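Local coordinates for protein laccase (Botrytis aclada, PDB 3SQR) that oxidises phenolic substrates at a type 1 copper and probably passes the electrons to a trinuclear copper cluster that reduces dioxygen to water, at residues Y401-L413 and A529-V541. Residues are numbered along the deposited sequence; the frame is centred on the assembly and turned at random.
With CU (copper (II) ion), chain D; NAG (2-acetamido-2-deoxy-beta-D-glucopyranose), chain I.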
ATOM      1  N   TYR A 401      12.104  -0.487  23.207  1.00 36.22           N
ATOM      2  CA  TYR A 401      10.666  -0.669  23.040  1.00 34.03           C
ATOM      3  C   TYR A 401      10.559  -1.926  22.200  1.00 32.20           C
ATOM      4  O   TYR A 401      11.589  -2.522  21.906  1.00 30.41           O
ATOM      5  CB  TYR A 401      10.043   0.559  22.396  1.00 35.01           C
ATOM      6  CG  TYR A 401      10.704   1.027  21.107  1.00 35.06           C
ATOM      7  CD1 TYR A 401      10.411   0.410  19.888  1.00 34.27           C
ATOM      8  CD2 TYR A 401      11.643   2.085  21.109  1.00 34.74           C
ATOM      9  CE1 TYR A 401      11.017   0.813  18.713  1.00 32.56           C
ATOM     10  CE2 TYR A 401      12.234   2.519  19.939  1.00 36.17           C
ATOM     11  CZ  TYR A 401      11.914   1.862  18.726  1.00 34.25           C
ATOM     12  OH  TYR A 401      12.521   2.272  17.568  1.00 34.34           O
ATOM     13  N   PHE A 402       9.339  -2.351  21.902  1.00 30.85           N
ATOM     14  CA  PHE A 402       9.076  -3.600  21.199  1.00 29.35           C
ATOM     15  C   PHE A 402       9.579  -3.441  19.773  1.00 28.84           C
ATOM     16  O   PHE A 402       9.213  -2.502  19.097  1.00 28.58           O
ATOM     17  CB  PHE A 402       7.582  -3.867  21.157  1.00 31.11           C
ATOM     18  CG  PHE A 402       7.209  -5.176  20.589  1.00 31.24           C
ATOM     19  CD1 PHE A 402       7.072  -5.347  19.209  1.00 34.19           C
ATOM     20  CD2 PHE A 402       6.930  -6.243  21.418  1.00 34.93           C
ATOM     21  CE1 PHE A 402       6.711  -6.565  18.682  1.00 35.70           C
ATOM     22  CE2 PHE A 402       6.562  -7.465  20.892  1.00 36.72           C
ATOM     23  CZ  PHE A 402       6.466  -7.620  19.503  1.00 36.44           C
ATOM     24  N   THR A 403      10.394  -4.376  19.336  1.00 28.85           N
ATOM     25  CA  THR A 403      10.923  -4.364  17.990  1.00 28.48           C
ATOM     26  C   THR A 403      10.672  -5.725  17.375  1.00 29.02           C
ATOM     27  O   THR A 403      10.693  -6.735  18.073  1.00 29.52           O
ATOM     28  CB  THR A 403      12.418  -4.097  17.910  1.00 29.33           C
ATOM     29  OG1 THR A 403      13.144  -5.170  18.536  1.00 30.81           O
ATOM     30  CG2 THR A 403      12.805  -2.791  18.560  1.00 28.97           C
ATOM     31  N   TRP A 404      10.462  -5.729  16.061  1.00 27.07           N
ATOM     32  CA  TRP A 404      10.478  -6.942  15.249  1.00 26.32           C
ATOM     33  C   TRP A 404      11.886  -7.144  14.696  1.00 25.34           C
ATOM     34  O   TRP A 404      12.565  -6.157  14.352  1.00 26.16           O
ATOM     35  CB  TRP A 404       9.482  -6.835  14.074  1.00 26.84           C
ATOM     36  CG  TRP A 404       8.094  -6.540  14.486  1.00 27.70           C
ATOM     37  CD1 TRP A 404       7.539  -5.318  14.577  1.00 27.84           C
ATOM     38  CD2 TRP A 404       7.114  -7.468  14.973  1.00 27.08           C
ATOM     39  NE1 TRP A 404       6.250  -5.420  15.024  1.00 27.99           N
ATOM     40  CE2 TRP A 404       5.956  -6.722  15.284  1.00 27.55           C
ATOM     41  CE3 TRP A 404       7.109  -8.855  15.192  1.00 28.17           C
ATOM     42  CZ2 TRP A 404       4.817  -7.288  15.801  1.00 27.71           C
ATOM     43  CZ3 TRP A 404       5.944  -9.426  15.693  1.00 30.51           C
ATOM     44  CH2 TRP A 404       4.817  -8.644  15.993  1.00 31.59           C
ATOM     45  N   THR A 405      12.281  -8.401  14.494  1.00 26.79           N
ATOM     46  CA  THR A 405      13.556  -8.682  13.941  1.00 27.37           C
ATOM     47  C   THR A 405      13.411  -9.631  12.777  1.00 26.91           C
ATOM     48  O   THR A 405      12.499 -10.418  12.695  1.00 24.72           O
ATOM     49  CB  THR A 405      14.506  -9.310  15.014  1.00 27.97           C
ATOM     50  OG1 THR A 405      13.891 -10.531  15.439  1.00 27.74           O
ATOM     51  CG2 THR A 405      14.732  -8.338  16.221  1.00 26.90           C
ATOM     52  N   ILE A 406      14.342  -9.477  11.850  1.00 27.67           N
ATOM     53  CA  ILE A 406      14.517 -10.340  10.697  1.00 28.20           C
ATOM     54  C   ILE A 406      15.921 -10.899  10.813  1.00 28.47           C
ATOM     55  O   ILE A 406      16.918 -10.154  10.778  1.00 28.71           O
ATOM     56  CB  ILE A 406      14.463  -9.530   9.431  1.00 27.75           C
ATOM     57  CG1 ILE A 406      13.205  -8.646   9.455  1.00 29.23           C
ATOM     58  CG2 ILE A 406      14.465 -10.493   8.211  1.00 28.76           C
ATOM     59  CD1 ILE A 406      12.069  -9.228   8.715  0.50 29.92           C
ATOM     60  N   ASN A 407      15.982 -12.200  10.967  1.00 30.20           N
ATOM     61  CA  ASN A 407      17.196 -12.892  11.362  1.00 30.60           C
ATOM     62  C   ASN A 407      17.945 -12.142  12.409  1.00 30.22           C
ATOM     63  O   ASN A 407      19.128 -11.808  12.265  1.00 31.25           O
ATOM     64  CB  ASN A 407      18.042 -13.129  10.124  1.00 31.82           C
ATOM     65  CG  ASN A 407      17.653 -14.367   9.452  1.00 33.81           C
ATOM     66  OD1 ASN A 407      16.482 -14.635   9.267  1.00 32.96           O
ATOM     67  ND2 ASN A 407      18.638 -15.152   9.060  1.00 35.26           N
ATOM     68  N   SER A 408      17.217 -11.869  13.482  1.00 29.68           N
ATOM     69  CA  SER A 408      17.739 -11.244  14.690  1.00 30.33           C
ATOM     70  C   SER A 408      18.055  -9.812  14.634  1.00 28.88           C
ATOM     71  O   SER A 408      18.473  -9.274  15.644  1.00 30.72           O
ATOM     72  CB  SER A 408      18.914 -12.057  15.285  1.00 29.75           C
ATOM     73  OG  SER A 408      18.644 -13.450  15.091  1.00 33.79           O
ATOM     74  N   SER A 409      17.760  -9.113  13.527  1.00 28.48           N
ATOM     75  CA  SER A 409      18.102  -7.712  13.422  1.00 27.33           C
ATOM     76  C   SER A 409      16.838  -6.883  13.123  1.00 27.73           C
ATOM     77  O   SER A 409      16.104  -7.173  12.204  1.00 26.90           O
ATOM     78  CB  SER A 409      19.130  -7.492  12.304  1.00 27.45           C
ATOM     79  OG  SER A 409      19.348  -6.127  12.098  1.00 28.60           O
ATOM     80  N   SER A 410      16.620  -5.841  13.874  1.00 27.03           N
ATOM     81  CA  SER A 410      15.498  -4.923  13.583  1.00 28.04           C
ATOM     82  C   SER A 410      15.972  -3.772  12.716  1.00 27.36           C
ATOM     83  O   SER A 410      16.994  -3.137  13.004  1.00 27.82           O
ATOM     84  CB  SER A 410      14.941  -4.401  14.890  1.00 27.42           C
ATOM     85  OG  SER A 410      13.726  -3.709  14.714  1.00 26.17           O
ATOM     86  N   LEU A 411      15.229  -3.463  11.650  1.00 27.12           N
ATOM     87  CA  LEU A 411      15.616  -2.370  10.747  1.00 27.13           C
ATOM     88  C   LEU A 411      15.605  -1.036  11.433  1.00 27.77           C
ATOM     89  O   LEU A 411      14.633  -0.654  12.122  1.00 28.14           O
ATOM     90  CB  LEU A 411      14.706  -2.317   9.483  1.00 26.56           C
ATOM     91  CG  LEU A 411      15.221  -1.420   8.353  1.00 28.07           C
ATOM     92  CD1 LEU A 411      15.789  -2.255   7.222  1.00 28.86           C
ATOM     93  CD2 LEU A 411      14.058  -0.539   7.878  1.00 26.15           C
ATOM     94  N   LEU A 412      16.727  -0.345  11.273  1.00 28.52           N
ATOM     95  CA  LEU A 412      16.895   0.990  11.753  1.00 29.08           C
ATOM     96  C   LEU A 412      17.831   1.731  10.799  1.00 28.78           C
ATOM     97  O   LEU A 412      19.032   1.408  10.632  1.00 28.86           O
ATOM     98  CB  LEU A 412      17.403   0.964  13.190  1.00 28.87           C
ATOM     99  CG  LEU A 412      17.851   2.258  13.841  1.00 32.84           C
ATOM    100  CD1 LEU A 412      16.670   3.173  13.863  1.00 29.15           C
ATOM    101  CD2 LEU A 412      18.377   1.897  15.227  1.00 36.19           C
ATOM    102  N   LEU A 413      17.256   2.738  10.143  1.00 27.09           N
ATOM    103  CA  LEU A 413      17.938   3.413   9.063  1.00 26.54           C
ATOM    104  C   LEU A 413      18.379   4.795   9.546  1.00 26.32           C
ATOM    105  O   LEU A 413      17.777   5.392  10.426  1.00 28.30           O
ATOM    106  CB  LEU A 413      17.026   3.557   7.859  1.00 26.60           C
ATOM    107  CG  LEU A 413      16.498   2.253   7.264  1.00 27.48           C
ATOM    108  CD1 LEU A 413      15.737   2.589   5.966  1.00 28.07           C
ATOM    109  CD2 LEU A 413      17.565   1.256   6.987  1.00 26.85           C
ATOM    110  N   ALA A 529       1.707  -0.067   9.997  1.00 21.37           N
ATOM    111  CA  ALA A 529       2.595   1.026  10.197  1.00 22.75           C
ATOM    112  C   ALA A 529       3.370   0.879  11.494  1.00 22.66           C
ATOM    113  O   ALA A 529       4.556   1.172  11.510  1.00 21.90           O
ATOM    114  CB  ALA A 529       1.831   2.411  10.148  1.00 23.61           C
ATOM    115  N   TRP A 530       2.702   0.423  12.557  1.00 22.25           N
ATOM    116  CA  TRP A 530       3.425   0.167  13.795  1.00 23.67           C
ATOM    117  C   TRP A 530       4.556  -0.811  13.599  1.00 23.24           C
ATOM    118  O   TRP A 530       5.637  -0.557  14.153  1.00 23.10           O
ATOM    119  CB  TRP A 530       2.518  -0.331  14.896  1.00 23.89           C
ATOM    120  CG  TRP A 530       1.252   0.443  15.082  1.00 22.60           C
ATOM    121  CD1 TRP A 530       0.003  -0.023  14.970  1.00 25.85           C
ATOM    122  CD2 TRP A 530       1.138   1.814  15.488  1.00 23.47           C
ATOM    123  NE1 TRP A 530      -0.901   0.951  15.281  1.00 27.22           N
ATOM    124  CE2 TRP A 530      -0.212   2.078  15.634  1.00 25.71           C
ATOM    125  CE3 TRP A 530       2.069   2.795  15.861  1.00 26.08           C
ATOM    126  CZ2 TRP A 530      -0.685   3.320  16.061  1.00 27.00           C
ATOM    127  CZ3 TRP A 530       1.614   4.008  16.266  1.00 28.28           C
ATOM    128  CH2 TRP A 530       0.239   4.252  16.349  1.00 23.08           C
ATOM    129  N   HIS A 531       4.321  -1.875  12.825  1.00 23.55           N
ATOM    130  CA  HIS A 531       5.322  -2.938  12.645  1.00 24.19           C
ATOM    131  C   HIS A 531       6.473  -2.444  11.803  1.00 24.17           C
ATOM    132  O   HIS A 531       7.635  -2.680  12.135  1.00 26.23           O
ATOM    133  CB  HIS A 531       4.683  -4.180  12.035  1.00 24.59           C
ATOM    134  CG  HIS A 531       3.661  -4.814  12.934  1.00 24.05           C
ATOM    135  ND1 HIS A 531       2.994  -5.959  12.616  1.00 23.18           N
ATOM    136  CD2 HIS A 531       3.172  -4.424  14.142  1.00 23.53           C
ATOM    137  CE1 HIS A 531       2.162  -6.273  13.592  1.00 24.49           C
ATOM    138  NE2 HIS A 531       2.271  -5.361  14.544  1.00 23.56           N
ATOM    139  N   ALA A 532       6.171  -1.682  10.765  1.00 24.29           N
ATOM    140  CA  ALA A 532       7.217  -1.026   9.998  1.00 23.05           C
ATOM    141  C   ALA A 532       8.078  -0.151  10.863  1.00 23.41           C
ATOM    142  O   ALA A 532       9.306  -0.200  10.811  1.00 22.46           O
ATOM    143  CB  ALA A 532       6.586  -0.200   8.790  1.00 24.14           C
ATOM    144  N   SER A 533       7.433   0.665  11.684  1.00 23.61           N
ATOM    145  CA  SER A 533       8.145   1.575  12.585  1.00 23.55           C
ATOM    146  C   SER A 533       8.985   0.827  13.656  1.00 23.59           C
ATOM    147  O   SER A 533      10.079   1.320  14.060  1.00 24.83           O
ATOM    148  CB  SER A 533       7.165   2.479  13.262  1.00 23.27           C
ATOM    149  OG  SER A 533       6.895   3.556  12.399  1.00 24.17           O
ATOM    150  N   GLU A 534       8.506  -0.361  14.009  1.00 23.83           N
ATOM    151  CA  GLU A 534       9.177  -1.326  14.897  1.00 25.12           C
ATOM    152  C   GLU A 534      10.220  -2.179  14.216  1.00 24.76           C
ATOM    153  O   GLU A 534      10.707  -3.138  14.794  1.00 27.00           O
ATOM    154  CB  GLU A 534       8.103  -2.158  15.594  1.00 25.66           C
ATOM    155  CG  GLU A 534       7.352  -1.316  16.595  1.00 25.60           C
ATOM    156  CD  GLU A 534       5.968  -1.764  16.927  1.00 29.54           C
ATOM    157  OE1 GLU A 534       5.562  -2.863  16.522  1.00 27.71           O
ATOM    158  OE2 GLU A 534       5.249  -0.979  17.629  1.00 29.49           O
ATOM    159  N   GLY A 535      10.564  -1.859  12.968  1.00 23.84           N
ATOM    160  CA  GLY A 535      11.585  -2.529  12.279  1.00 23.56           C
ATOM    161  C   GLY A 535      11.319  -3.845  11.588  1.00 22.63           C
ATOM    162  O   GLY A 535      12.298  -4.560  11.234  1.00 22.94           O
ATOM    163  N   LEU A 536      10.064  -4.185  11.293  1.00 22.85           N
ATOM    164  CA  LEU A 536       9.793  -5.383  10.567  1.00 22.30           C
ATOM    165  C   LEU A 536       9.990  -5.164   9.088  1.00 22.75           C
ATOM    166  O   LEU A 536       9.042  -4.944   8.343  1.00 22.98           O
ATOM    167  CB  LEU A 536       8.335  -5.892  10.813  1.00 21.91           C
ATOM    168  CG  LEU A 536       8.167  -7.381  10.728  1.00 21.55           C
ATOM    169  CD1 LEU A 536       6.766  -7.788  11.193  1.00 24.91           C
ATOM    170  CD2 LEU A 536       8.406  -7.904   9.347  1.00 20.81           C
ATOM    171  N   ALA A 537      11.217  -5.289   8.671  1.00 23.71           N
ATOM    172  CA  ALA A 537      11.616  -4.842   7.380  1.00 23.05           C
ATOM    173  C   ALA A 537      13.010  -5.324   7.067  1.00 24.26           C
ATOM    174  O   ALA A 537      13.819  -5.494   7.962  1.00 24.78           O
ATOM    175  CB  ALA A 537      11.561  -3.287   7.338  1.00 22.61           C
ATOM    176  N   MET A 538      13.291  -5.464   5.772  1.00 23.96           N
ATOM    177  CA  MET A 538      14.609  -5.655   5.293  1.00 24.34           C
ATOM    178  C   MET A 538      14.694  -4.994   3.910  1.00 24.44           C
ATOM    179  O   MET A 538      13.773  -4.294   3.501  1.00 23.05           O
ATOM    180  CB  MET A 538      14.977  -7.119   5.279  1.00 26.38           C
ATOM    181  CG  MET A 538      13.950  -7.981   4.595  1.00 30.84           C
ATOM    182  SD  MET A 538      14.009  -7.803   2.894  1.00 36.43           S
ATOM    183  CE  MET A 538      15.649  -8.559   2.553  1.00 36.34           C
ATOM    184  N   GLN A 539      15.816  -5.107   3.252  1.00 23.59           N
ATOM    185  CA  GLN A 539      15.926  -4.539   1.934  1.00 23.26           C
ATOM    186  C   GLN A 539      16.871  -5.341   1.085  1.00 25.48           C
ATOM    187  O   GLN A 539      17.802  -5.937   1.581  1.00 24.73           O
ATOM    188  CB  GLN A 539      16.330  -3.060   1.994  1.00 22.80           C
ATOM    189  CG  GLN A 539      17.743  -2.805   2.504  1.00 23.56           C
ATOM    190  CD  GLN A 539      18.011  -1.335   2.730  1.00 22.40           C
ATOM    191  OE1 GLN A 539      18.074  -0.540   1.799  1.00 25.17           O
ATOM    192  NE2 GLN A 539      18.188  -0.977   3.992  1.00 21.90           N
ATOM    193  N   PHE A 540      16.563  -5.368  -0.215  1.00 23.94           N
ATOM    194  CA  PHE A 540      17.376  -6.047  -1.189  1.00 23.98           C
ATOM    195  C   PHE A 540      18.217  -5.026  -1.904  1.00 25.93           C
ATOM    196  O   PHE A 540      17.701  -4.056  -2.436  1.00 24.87           O
ATOM    197  CB  PHE A 540      16.505  -6.801  -2.192  1.00 25.15           C
ATOM    198  CG  PHE A 540      15.655  -7.835  -1.559  1.00 24.91           C
ATOM    199  CD1 PHE A 540      16.161  -9.087  -1.259  1.00 24.02           C
ATOM    200  CD2 PHE A 540      14.323  -7.562  -1.228  1.00 29.96           C
ATOM    201  CE1 PHE A 540      15.418 -10.030  -0.671  1.00 26.00           C
ATOM    202  CE2 PHE A 540      13.502  -8.553  -0.623  1.00 26.40           C
ATOM    203  CZ  PHE A 540      14.037  -9.770  -0.340  1.00 28.35           C
ATOM    204  N   VAL A 541      19.543  -5.228  -1.883  1.00 24.73           N
ATOM    205  CA  VAL A 541      20.413  -4.405  -2.688  1.00 24.64           C
ATOM    206  C   VAL A 541      20.672  -5.317  -3.839  1.00 24.00           C
ATOM    207  O   VAL A 541      21.367  -6.366  -3.738  1.00 24.76           O
ATOM    208  CB  VAL A 541      21.659  -3.914  -1.957  1.00 24.73           C
ATOM    209  CG1 VAL A 541      22.683  -3.312  -2.999  1.00 27.07           C
ATOM    210  CG2 VAL A 541      21.268  -2.879  -0.818  1.00 25.00           C
TER
HETATM  211 CU    CU D 544       3.304  -6.837  10.819  1.00 25.39          CU
HETATM  212  C1  NAG I 558      18.374 -16.416   8.439  1.00 36.32           C
HETATM  213  C2  NAG I 558      19.275 -16.771   7.264  1.00 36.91           C
HETATM  214  C3  NAG I 558      18.963 -18.190   6.815  1.00 36.02           C
HETATM  215  C4  NAG I 558      19.066 -19.155   7.980  1.00 37.80           C
HETATM  216  C5  NAG I 558      18.068 -18.707   9.048  1.00 37.39           C
HETATM  217  C6  NAG I 558      18.062 -19.659  10.257  1.00 39.33           C
HETATM  218  C7  NAG I 558      20.065 -14.969   5.759  1.00 36.30           C
HETATM  219  C8  NAG I 558      19.819 -14.118   4.536  1.00 39.83           C
HETATM  220  N2  NAG I 558      19.149 -15.862   6.097  1.00 33.11           N
HETATM  221  O3  NAG I 558      19.903 -18.503   5.826  1.00 32.79           O
HETATM  222  O4  NAG I 558      18.699 -20.442   7.533  1.00 37.20           O
HETATM  223  O5  NAG I 558      18.502 -17.417   9.451  1.00 32.78           O
HETATM  224  O6  NAG I 558      19.372 -19.655  10.783  1.00 36.50           O
HETATM  225  O7  NAG I 558      21.100 -14.798   6.394  1.00 38.95           O
HETATM  226  O   HOH W   1      12.138   0.708  15.517  1.00 27.06           O
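W404 and H531 both carry CG anti to their own carbonyl carbon (chi1 -56° and -65°), bringing the indole and the imidazole of the type 1 copper ligand together. CZ2 of W404 lies over the centre of the H531 ring, 3.4 Å from its NE2, with the planes inclined at 53°, while H531 ND1 binds the copper at 2.0 Å; H463 and C526 complete the site. L536 presses CD1 on one indole face in a CH-pi contact, F402 CE1 lies over the opposite face, and W404 NE1 makes a weak, bent hydrogen bond to E534 OE1. The coordinating imidazole is thus backed by a tryptophan that is itself clamped on two sides. Beside it a Schellman motif ends helix 529-533 at G535, whose positive phi turns the chain past strand 402-406. From the strand W404 N donates to E534 O at 2.9 Å; from the loop that follows, L411 N donates to G535 O at 3.2 Å, on a lone pair. S410 OG, which donates a hydrogen bond to W404 O, packs against G535 CA. L411 CD2 meets A537 CB. Strand 402-406, edging its sheet beside strand 387-398, thereby joins the H531 helix and strand 537-542 of the other sheet in this cupredoxin domain, with helix 210-217 packing on E534.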